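Long-range contacts in tailspike protein (Siphovirus 9NA, PDB 3RIQ), which probably recognises Salmonella lipopolysaccharide as a trimeric phage tailspike and cleaves it with endorhamnosidase activity: residues 374-385 against 396-407; 337-347 against 360-371. All coordinates share one frame; numbering follows the deposited sequence.

Contact 1: 374-385 against 396-407; sequences IVCEGGSRLRGI and AVYAPSSEVSNV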
loop_
_atom_site.group_PDB
_atom_site.type_symbol
_atom_site.label_atom_id
_atom_site.label_comp_id
_atom_site.label_asym_id
_atom_site.label_seq_id
_atom_site.Cartn_x
_atom_site.Cartn_y
_atom_site.Cartn_z
ATOM N N ILE A 374 6.006 9.030 17.389
ATOM C CA ILE A 374 6.984 8.230 16.656
ATOM C C ILE A 374 8.329 8.464 17.328
ATOM O O ILE A 374 8.704 9.616 17.610
ATOM C CB ILE A 374 7.036 8.644 15.169
ATOM C CG1 ILE A 374 5.736 8.249 14.469
ATOM C CG2 ILE A 374 8.233 7.969 14.415
ATOM C CD1 ILE A 374 5.668 8.624 12.979
ATOM N N VAL A 375 9.016 7.372 17.633
ATOM C CA VAL A 375 10.353 7.416 18.238
ATOM C C VAL A 375 11.328 6.583 17.431
ATOM O O VAL A 375 11.002 5.436 17.049
ATOM C CB VAL A 375 10.352 6.833 19.688
ATOM C CG1 VAL A 375 11.783 6.734 20.231
ATOM C CG2 VAL A 375 9.468 7.690 20.618
ATOM N N CYS A 376 12.536 7.110 17.212
ATOM C CA CYS A 376 13.662 6.288 16.748
ATOM C C CYS A 376 14.823 6.593 17.666
ATOM O O CYS A 376 15.154 7.796 17.925
ATOM C CB CYS A 376 14.098 6.624 15.325
ATOM S SG CYS A 376 12.831 6.426 14.049
ATOM N N GLU A 377 15.477 5.529 18.125
ATOM C CA GLU A 377 16.562 5.638 19.085
ATOM C C GLU A 377 17.936 5.737 18.414
ATOM O O GLU A 377 18.914 6.158 19.051
ATOM C CB GLU A 377 16.534 4.457 20.089
ATOM C CG GLU A 377 15.304 4.392 20.950
ATOM C CD GLU A 377 15.453 5.085 22.269
ATOM O OE1 GLU A 377 16.416 5.875 22.442
ATOM O OE2 GLU A 377 14.622 4.815 23.167
ATOM N N GLY A 378 18.038 5.347 17.143
ATOM C CA GLY A 378 19.355 5.252 16.495
ATOM C C GLY A 378 19.363 6.084 15.238
ATOM O O GLY A 378 18.563 7.013 15.100
ATOM N N GLY A 379 20.242 5.762 14.308
ATOM C CA GLY A 379 20.327 6.577 13.101
ATOM C C GLY A 379 19.572 5.925 11.970
ATOM O O GLY A 379 20.171 5.205 11.140
ATOM N N SER A 380 18.266 6.191 11.919
ATOM C CA SER A 380 17.423 5.617 10.868
ATOM C C SER A 380 17.064 6.671 9.811
ATOM O O SER A 380 17.371 7.866 9.974
ATOM C CB SER A 380 16.179 4.933 11.459
ATOM O OG SER A 380 16.614 3.754 12.125
ATOM N N ARG A 381 16.452 6.219 8.706
ATOM C CA ARG A 381 16.137 7.139 7.601
ATOM C C ARG A 381 14.631 7.021 7.373
ATOM O O ARG A 381 14.143 5.930 7.037
ATOM C CB ARG A 381 16.902 6.729 6.327
ATOM C CG ARG A 381 18.423 6.878 6.481
ATOM C CD ARG A 381 19.228 6.056 5.466
ATOM N NE ARG A 381 19.094 4.614 5.699
ATOM C CZ ARG A 381 19.833 3.866 6.538
ATOM N NH1 ARG A 381 20.796 4.421 7.269
ATOM N NH2 ARG A 381 19.604 2.537 6.629
ATOM N N LEU A 382 13.905 8.124 7.554
ATOM C CA LEU A 382 12.434 8.117 7.486
ATOM C C LEU A 382 11.976 8.951 6.314
ATOM O O LEU A 382 12.449 10.108 6.162
ATOM C CB LEU A 382 11.823 8.712 8.757
ATOM C CG LEU A 382 12.000 7.932 10.069
ATOM C CD1 LEU A 382 13.433 7.982 10.551
ATOM C CD2 LEU A 382 11.078 8.496 11.133
ATOM N N ARG A 383 11.071 8.399 5.496
ATOM C CA ARG A 383 10.563 9.136 4.310
ATOM C C ARG A 383 9.069 8.901 4.211
ATOM O O ARG A 383 8.646 7.749 4.090
ATOM C CB ARG A 383 11.235 8.736 2.986
ATOM C CG ARG A 383 12.756 8.765 2.932
ATOM C CD ARG A 383 13.303 7.405 3.090
ATOM N NE ARG A 383 14.749 7.256 2.889
ATOM C CZ ARG A 383 15.377 6.088 3.078
ATOM N NH1 ARG A 383 14.679 5.004 3.451
ATOM N NH2 ARG A 383 16.688 6.000 2.922
ATOM N N GLY A 384 8.281 9.969 4.223
ATOM C CA GLY A 384 6.852 9.830 4.066
ATOM C C GLY A 384 6.220 9.474 5.390
ATOM O O GLY A 384 5.933 8.309 5.654
ATOM N N ILE A 385 6.058 10.477 6.240
ATOM C CA ILE A 385 5.595 10.281 7.604
ATOM C C ILE A 385 4.370 11.171 7.809
ATOM O O ILE A 385 4.416 12.371 7.521
ATOM C CB ILE A 385 6.726 10.695 8.598
ATOM C CG1 ILE A 385 8.044 9.936 8.282
ATOM C CG2 ILE A 385 6.238 10.542 10.070
ATOM C CD1 ILE A 385 7.994 8.389 8.404
ATOM N N ALA A 396 5.706 14.804 17.830
ATOM C CA ALA A 396 5.218 13.995 16.711
ATOM C C ALA A 396 6.283 13.003 16.236
ATOM O O ALA A 396 5.986 11.809 16.026
ATOM C CB ALA A 396 4.785 14.896 15.555
ATOM N N VAL A 397 7.513 13.505 16.056
ATOM C CA VAL A 397 8.656 12.677 15.689
ATOM C C VAL A 397 9.816 12.996 16.609
ATOM O O VAL A 397 10.374 14.123 16.574
ATOM C CB VAL A 397 9.086 12.862 14.210
ATOM C CG1 VAL A 397 10.271 11.952 13.869
ATOM C CG2 VAL A 397 7.901 12.544 13.265
ATOM N N TYR A 398 10.209 11.990 17.401
ATOM C CA TYR A 398 11.354 12.132 18.292
ATOM C C TYR A 398 12.407 11.149 17.792
ATOM O O TYR A 398 12.347 9.944 18.057
ATOM C CB TYR A 398 10.971 11.854 19.752
ATOM C CG TYR A 398 12.098 12.148 20.720
ATOM C CD1 TYR A 398 12.257 13.424 21.240
ATOM C CD2 TYR A 398 13.016 11.156 21.114
ATOM C CE1 TYR A 398 13.291 13.714 22.129
ATOM C CE2 TYR A 398 14.044 11.441 21.992
ATOM C CZ TYR A 398 14.183 12.729 22.484
ATOM O OH TYR A 398 15.195 13.049 23.371
ATOM N N ALA A 399 13.366 11.676 17.044
ATOM C CA ALA A 399 14.321 10.828 16.311
ATOM C C ALA A 399 15.662 11.578 16.198
ATOM O O ALA A 399 16.125 11.883 15.102
ATOM C CB ALA A 399 13.735 10.455 14.934
ATOM N N PRO A 400 16.301 11.838 17.346
ATOM C CA PRO A 400 17.396 12.816 17.377
ATOM C C PRO A 400 18.542 12.539 16.415
ATOM O O PRO A 400 19.160 13.476 15.925
ATOM C CB PRO A 400 17.914 12.722 18.814
ATOM C CG PRO A 400 16.845 12.098 19.581
ATOM C CD PRO A 400 15.954 11.343 18.693
ATOM N N SER A 401 18.842 11.259 16.174
ATOM C CA SER A 401 19.971 10.883 15.336
ATOM C C SER A 401 19.559 10.471 13.931
ATOM O O SER A 401 20.394 10.036 13.139
ATOM C CB SER A 401 20.729 9.731 15.986
ATOM O OG SER A 401 21.286 10.163 17.210
ATOM N N SER A 402 18.277 10.666 13.603
ATOM C CA SER A 402 17.749 10.210 12.312
ATOM C C SER A 402 17.579 11.351 11.338
ATOM O O SER A 402 17.611 12.519 11.736
ATOM C CB SER A 402 16.419 9.498 12.516
ATOM O OG SER A 402 16.594 8.343 13.318
ATOM N N GLU A 403 17.392 11.021 10.066
ATOM C CA GLU A 403 16.972 12.012 9.084
ATOM C C GLU A 403 15.553 11.723 8.617
ATOM O O GLU A 403 15.121 10.568 8.583
ATOM C CB GLU A 403 17.943 12.078 7.927
ATOM C CG GLU A 403 18.011 10.839 7.095
ATOM C CD GLU A 403 19.021 11.007 5.977
ATOM O OE1 GLU A 403 18.917 11.993 5.212
ATOM O OE2 GLU A 403 19.926 10.173 5.854
ATOM N N VAL A 404 14.836 12.785 8.273
ATOM C CA VAL A 404 13.429 12.710 7.913
ATOM C C VAL A 404 13.181 13.455 6.591
ATOM O O VAL A 404 13.847 14.446 6.309
ATOM C CB VAL A 404 12.582 13.360 9.043
ATOM C CG1 VAL A 404 11.121 13.137 8.814
ATOM C CG2 VAL A 404 12.955 12.793 10.408
ATOM N N SER A 405 12.216 12.980 5.813
ATOM C CA SER A 405 11.756 13.688 4.611
ATOM C C SER A 405 10.261 13.443 4.433
ATOM O O SER A 405 9.746 12.385 4.814
ATOM C CB SER A 405 12.529 13.229 3.382
ATOM O OG SER A 405 12.239 11.878 3.123
ATOM N N ASN A 406 9.557 14.445 3.894
ATOM C CA ASN A 406 8.116 14.350 3.602
ATOM C C ASN A 406 7.313 14.007 4.850
ATOM O O ASN A 406 6.710 12.944 4.940
ATOM C CB ASN A 406 7.828 13.381 2.447
ATOM C CG ASN A 406 6.363 13.407 2.026
ATOM O OD1 ASN A 406 5.686 14.388 2.233
ATOM N ND2 ASN A 406 5.856 12.294 1.504
ATOM N N VAL A 407 7.373 14.897 5.831
ATOM C CA VAL A 407 6.674 14.737 7.097
ATOM C C VAL A 407 5.519 15.724 7.179
ATOM O O VAL A 407 5.666 16.906 6.833
ATOM C CB VAL A 407 7.620 14.968 8.328
ATOM C CG1 VAL A 407 6.888 14.710 9.612
ATOM C CG2 VAL A 407 8.800 14.090 8.241
HETATM O O HOH W 1 17.239 8.896 16.234
#

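Contact 2: 337-347 against 360-371; sequences VVTYEAHKEGM and TVVCANKDLTNL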
loop_
_atom_site.group_PDB
_atom_site.type_symbol
_atom_site.label_atom_id
_atom_site.label_comp_id
_atom_site.label_asym_id
_atom_site.label_seq_id
_atom_site.Cartn_x
_atom_site.Cartn_y
_atom_site.Cartn_z
ATOM N N VAL A 337 3.159 1.326 7.272
ATOM C CA VAL A 337 2.684 0.922 8.594
ATOM C C VAL A 337 1.726 2.000 9.055
ATOM O O VAL A 337 2.086 3.182 9.065
ATOM C CB VAL A 337 3.848 0.785 9.599
ATOM C CG1 VAL A 337 3.325 0.512 11.017
ATOM C CG2 VAL A 337 4.846 -0.322 9.136
ATOM N N VAL A 338 0.515 1.587 9.435
ATOM C CA VAL A 338 -0.533 2.533 9.882
ATOM C C VAL A 338 -0.959 2.108 11.271
ATOM O O VAL A 338 -1.327 0.946 11.455
ATOM C CB VAL A 338 -1.782 2.456 8.935
ATOM C CG1 VAL A 338 -2.951 3.295 9.449
ATOM C CG2 VAL A 338 -1.389 2.836 7.488
ATOM N N THR A 339 -0.867 2.997 12.266
ATOM C CA THR A 339 -1.358 2.638 13.582
ATOM C C THR A 339 -2.328 3.675 14.090
ATOM O O THR A 339 -2.070 4.876 13.945
ATOM C CB THR A 339 -0.227 2.365 14.619
ATOM O OG1 THR A 339 0.345 3.600 15.102
ATOM C CG2 THR A 339 0.869 1.434 14.033
ATOM N N TYR A 340 -3.431 3.196 14.672
ATOM C CA TYR A 340 -4.467 4.028 15.290
ATOM C C TYR A 340 -4.555 3.686 16.772
ATOM O O TYR A 340 -4.566 2.499 17.139
ATOM C CB TYR A 340 -5.845 3.720 14.674
ATOM C CG TYR A 340 -6.112 4.452 13.389
ATOM C CD1 TYR A 340 -6.687 5.729 13.425
ATOM C CD2 TYR A 340 -5.738 3.918 12.157
ATOM C CE1 TYR A 340 -6.905 6.450 12.264
ATOM C CE2 TYR A 340 -5.973 4.614 10.959
ATOM C CZ TYR A 340 -6.547 5.904 11.039
ATOM O OH TYR A 340 -6.745 6.685 9.927
ATOM N N GLU A 341 -4.712 4.708 17.608
ATOM C CA GLU A 341 -5.091 4.519 19.040
ATOM C C GLU A 341 -4.099 3.648 19.813
ATOM O O GLU A 341 -4.469 3.016 20.802
ATOM C CB GLU A 341 -6.525 3.927 19.160
ATOM C CG GLU A 341 -7.695 4.838 18.743
ATOM C CD GLU A 341 -8.977 3.999 18.786
ATOM O OE1 GLU A 341 -9.526 3.866 19.854
ATOM O OE2 GLU A 341 -9.369 3.345 17.775
ATOM N N ALA A 342 -2.822 3.637 19.428
ATOM C CA ALA A 342 -1.823 2.952 20.287
ATOM C C ALA A 342 -1.812 3.623 21.664
ATOM O O ALA A 342 -1.808 4.867 21.749
ATOM C CB ALA A 342 -0.447 3.027 19.670
ATOM N N HIS A 343 -1.806 2.822 22.733
ATOM C CA HIS A 343 -1.811 3.412 24.072
ATOM C C HIS A 343 -0.421 3.921 24.501
ATOM O O HIS A 343 -0.322 4.896 25.272
ATOM C CB HIS A 343 -2.431 2.459 25.097
ATOM C CG HIS A 343 -3.901 2.251 24.887
ATOM N ND1 HIS A 343 -4.830 2.454 25.886
ATOM C CD2 HIS A 343 -4.600 1.903 23.785
ATOM C CE1 HIS A 343 -6.045 2.199 25.413
ATOM N NE2 HIS A 343 -5.931 1.872 24.135
ATOM N N LYS A 344 0.627 3.309 23.965
ATOM C CA LYS A 344 2.004 3.791 24.136
ATOM C C LYS A 344 2.415 4.522 22.855
ATOM O O LYS A 344 1.548 5.136 22.185
ATOM C CB LYS A 344 2.962 2.623 24.467
ATOM C CG LYS A 344 2.455 1.684 25.588
ATOM C CD LYS A 344 2.272 2.374 26.919
ATOM C CE LYS A 344 1.923 1.339 28.046
ATOM N NZ LYS A 344 0.507 0.823 27.991
ATOM N N GLU A 345 3.698 4.468 22.481
ATOM C CA GLU A 345 4.103 5.097 21.225
ATOM C C GLU A 345 3.406 4.466 20.007
ATOM O O GLU A 345 3.036 3.290 20.038
ATOM C CB GLU A 345 5.600 4.997 21.017
ATOM C CG GLU A 345 6.433 5.793 22.030
ATOM C CD GLU A 345 6.765 5.031 23.327
ATOM O OE1 GLU A 345 6.260 3.911 23.556
ATOM O OE2 GLU A 345 7.571 5.569 24.105
ATOM N N GLY A 346 3.229 5.250 18.945
ATOM C CA GLY A 346 2.572 4.748 17.743
ATOM C C GLY A 346 3.446 3.876 16.849
ATOM O O GLY A 346 2.967 2.940 16.209
ATOM N N MET A 347 4.733 4.190 16.825
ATOM C CA MET A 347 5.748 3.509 15.996
ATOM C C MET A 347 7.065 3.733 16.720
ATOM O O MET A 347 7.361 4.865 17.146
ATOM C CB MET A 347 5.804 4.093 14.572
ATOM C CG MET A 347 6.694 3.292 13.617
ATOM S SD MET A 347 7.970 4.260 12.759
ATOM C CE MET A 347 9.344 4.236 13.919
ATOM N N THR A 360 2.012 6.067 9.007
ATOM C CA THR A 360 0.883 6.922 9.390
ATOM C C THR A 360 0.534 6.562 10.828
ATOM O O THR A 360 0.205 5.405 11.103
ATOM C CB THR A 360 -0.318 6.674 8.463
ATOM O OG1 THR A 360 0.079 7.003 7.118
ATOM C CG2 THR A 360 -1.493 7.582 8.840
ATOM N N VAL A 361 0.654 7.518 11.745
ATOM C CA VAL A 361 0.325 7.289 13.149
ATOM C C VAL A 361 -0.757 8.265 13.552
ATOM O O VAL A 361 -0.555 9.482 13.439
ATOM C CB VAL A 361 1.575 7.446 14.069
ATOM C CG1 VAL A 361 1.170 7.511 15.568
ATOM C CG2 VAL A 361 2.593 6.309 13.813
ATOM N N VAL A 362 -1.878 7.746 14.075
ATOM C CA VAL A 362 -3.014 8.559 14.497
ATOM C C VAL A 362 -3.351 8.208 15.921
ATOM O O VAL A 362 -3.485 7.018 16.290
ATOM C CB VAL A 362 -4.249 8.284 13.609
ATOM C CG1 VAL A 362 -5.478 9.052 14.130
ATOM C CG2 VAL A 362 -3.975 8.631 12.104
ATOM N N CYS A 363 -3.451 9.256 16.733
ATOM C CA CYS A 363 -3.862 9.109 18.136
ATOM C C CYS A 363 -3.050 8.079 18.937
ATOM O O CYS A 363 -3.658 7.229 19.624
ATOM C CB CYS A 363 -5.360 8.774 18.226
ATOM S SG CYS A 363 -6.078 8.944 19.907
ATOM N N ALA A 364 -1.718 8.111 18.830
ATOM C CA ALA A 364 -0.893 7.307 19.736
ATOM C C ALA A 364 -0.795 8.004 21.099
ATOM O O ALA A 364 -1.385 9.091 21.312
ATOM C CB ALA A 364 0.488 7.034 19.133
ATOM N N ASN A 365 -0.077 7.393 22.044
ATOM C CA ASN A 365 -0.036 7.944 23.405
ATOM C C ASN A 365 -1.466 8.184 23.906
ATOM O O ASN A 365 -1.764 9.218 24.562
ATOM C CB ASN A 365 0.837 9.233 23.443
ATOM C CG ASN A 365 0.951 9.861 24.843
ATOM O OD1 ASN A 365 1.085 9.173 25.875
ATOM N ND2 ASN A 365 0.915 11.183 24.874
ATOM N N LYS A 366 -2.346 7.216 23.628
ATOM C CA LYS A 366 -3.758 7.404 23.911
ATOM C C LYS A 366 -3.976 7.553 25.413
ATOM O O LYS A 366 -4.933 8.220 25.840
ATOM C CB LYS A 366 -4.594 6.254 23.311
ATOM C CG LYS A 366 -6.135 6.395 23.431
ATOM C CD LYS A 366 -6.813 5.117 22.888
ATOM C CE LYS A 366 -8.327 5.182 22.994
ATOM N NZ LYS A 366 -9.015 3.937 22.584
ATOM N N ASP A 367 -3.081 6.999 26.219
ATOM C CA ASP A 367 -3.285 7.124 27.663
ATOM C C ASP A 367 -2.602 8.327 28.325
ATOM O O ASP A 367 -2.596 8.451 29.573
ATOM C CB ASP A 367 -2.940 5.829 28.364
ATOM C CG ASP A 367 -3.948 4.737 28.073
ATOM O OD1 ASP A 367 -5.153 5.007 27.813
ATOM O OD2 ASP A 367 -3.535 3.600 28.124
ATOM N N LEU A 368 -2.060 9.230 27.505
ATOM C CA LEU A 368 -1.557 10.530 28.009
ATOM C C LEU A 368 -0.472 10.386 29.101
ATOM O O LEU A 368 -0.509 11.082 30.129
ATOM C CB LEU A 368 -2.722 11.430 28.492
ATOM C CG LEU A 368 -3.856 11.675 27.487
ATOM C CD1 LEU A 368 -4.985 12.520 28.113
ATOM C CD2 LEU A 368 -3.333 12.341 26.196
ATOM N N THR A 369 0.502 9.521 28.854
ATOM C CA THR A 369 1.602 9.300 29.775
ATOM C C THR A 369 2.885 9.941 29.254
ATOM O O THR A 369 4.005 9.499 29.563
ATOM C CB THR A 369 1.790 7.806 30.106
ATOM O OG1 THR A 369 2.150 7.085 28.920
ATOM C CG2 THR A 369 0.492 7.206 30.703
ATOM N N ASN A 370 2.718 10.992 28.452
ATOM C CA ASN A 370 3.845 11.810 28.004
ATOM C C ASN A 370 4.801 11.112 27.063
ATOM O O ASN A 370 5.996 11.426 27.006
ATOM C CB ASN A 370 4.586 12.446 29.186
ATOM C CG ASN A 370 4.251 13.900 29.334
ATOM O OD1 ASN A 370 4.244 14.648 28.341
ATOM N ND2 ASN A 370 3.968 14.326 30.560
ATOM N N LEU A 371 4.250 10.191 26.290
ATOM C CA LEU A 371 5.012 9.453 25.302
ATOM C C LEU A 371 4.877 10.118 23.924
ATOM O O LEU A 371 3.908 10.780 23.645
ATOM C CB LEU A 371 4.521 7.990 25.238
ATOM C CG LEU A 371 4.610 7.236 26.562
ATOM C CD1 LEU A 371 4.076 5.815 26.323
ATOM C CD2 LEU A 371 6.039 7.213 27.084
HETATM O O HOH W 2 -1.419 4.925 17.046
HETATM O O HOH W 3 0.227 6.907 26.958
HETATM O O HOH W 4 -1.244 3.066 28.668
#

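Contact 1: 374-385 against 396-407
Strand 374-376 runs parallel to 397-399, and strand 381-383 parallel to 402-405, both pairs with axes 4.7 Å apart, while the register slips by one residue between them. The slip falls where 396-407 makes a type I turn from Ala399 to Ser402. With its OG lying beside the backbone N (chi1 -62°), Ser402 reaches back to donate from OG to Gly378 O at 3.0 Å. One water donates to Cys376 O and Gly378 O and accepts from Ser401 N, tying the 377-380 loop to the turn at 399-402. On the apolar face, Leu382 lays CD1 against Ser402 CB at 3.9 Å. Past the corner at Gly384 and Asn406, Ile385 pairs with Val407 and meets Val397 at about a right angle, CG2 to CG2 at 4.1 Å, so the interior is filled from different faces. Over the other face, Glu403 OE2 rests beside the aliphatic Arg381 CG at 3.7 Å, its carboxylate plane turned 81° from the guanidinium. Their charged atoms do not meet; Arg381 instead pairs with Asp355, as does Arg383, whose NE also bonds His388 of the second subunit. Leu382, Ile385, Val397 and Val404 thus point inward, while Arg381, Arg383 and Glu403 meet the second subunit: parts of two successive coils of a right-handed parallel beta-helix, the fold of P22-like tailspikes.

Contact 2: 337-347 against 360-371
Lys366 NZ is gripped by two carboxylates: it bonds Glu341 OE1 at 2.8 Å, approaching that oxygen on its anti side, and forms a second salt bridge with Asp319. With CG anti to the backbone N (chi1 -175°) and the chain extended beyond, the lysine runs alongside Glu341 and passes CD over one face of the His343 ring, a CH-pi contact of 4.0 Å from CD to the ring centroid. The same imidazole is fixed at both nitrogens. Its ND1 donates to Asp367 OD2 at 2.8 Å, the oxygen lying nearly in the ring plane but met from above the carboxylate, whose plane stands 74° from the ring; NE2 bonds Asp319, which therefore serves both histidine and lysine. The loops themselves are joined by Asn365 N to Lys344 O, 2.8 Å, and Lys366 N to Ala342 O. They follow the ends of parallel strands 333-340 and 355-362, joined by bonds such as Val362 N to Thr339 O, 2.9 Å. There the Tyr340 ring lies beside Val362, CE1 reaching CB at 3.5 Å. On the opposite face Thr339 OG1 touches Val361 CG2 at 3.7 Å and donates to Gly346 O. Packing is tight at Gly346, whose CA is only 3.4 Å from Ala364 CB. Stacked strands followed by stacked loops, here locked by a salt bridge and a His-carboxylate bond, characterise consecutive coils of a parallel beta-helix.

In the fold
Followed from the N terminus, the chain first meets contact 2, in which 360-371 returns beside 337-347 after 12 intervening residues. Contact 1 comes next, with 396-407 returning beside 374-385 after 10. The two are in series and neither nests within nor crosses the other: each closes roughly one circuit of the beta-helix. They are nonetheless joined. Strand 374-376 pairs with 347-349, where Val375 N probably bonds Met347 O at 3.0 Å, and strand 355-362 neighbours 381-388, so two of the sheets of the beta-helix continue from one contact to the next. Inside, Ile374 packs on Met347 and Val361, carrying the hydrophobic core across the junction.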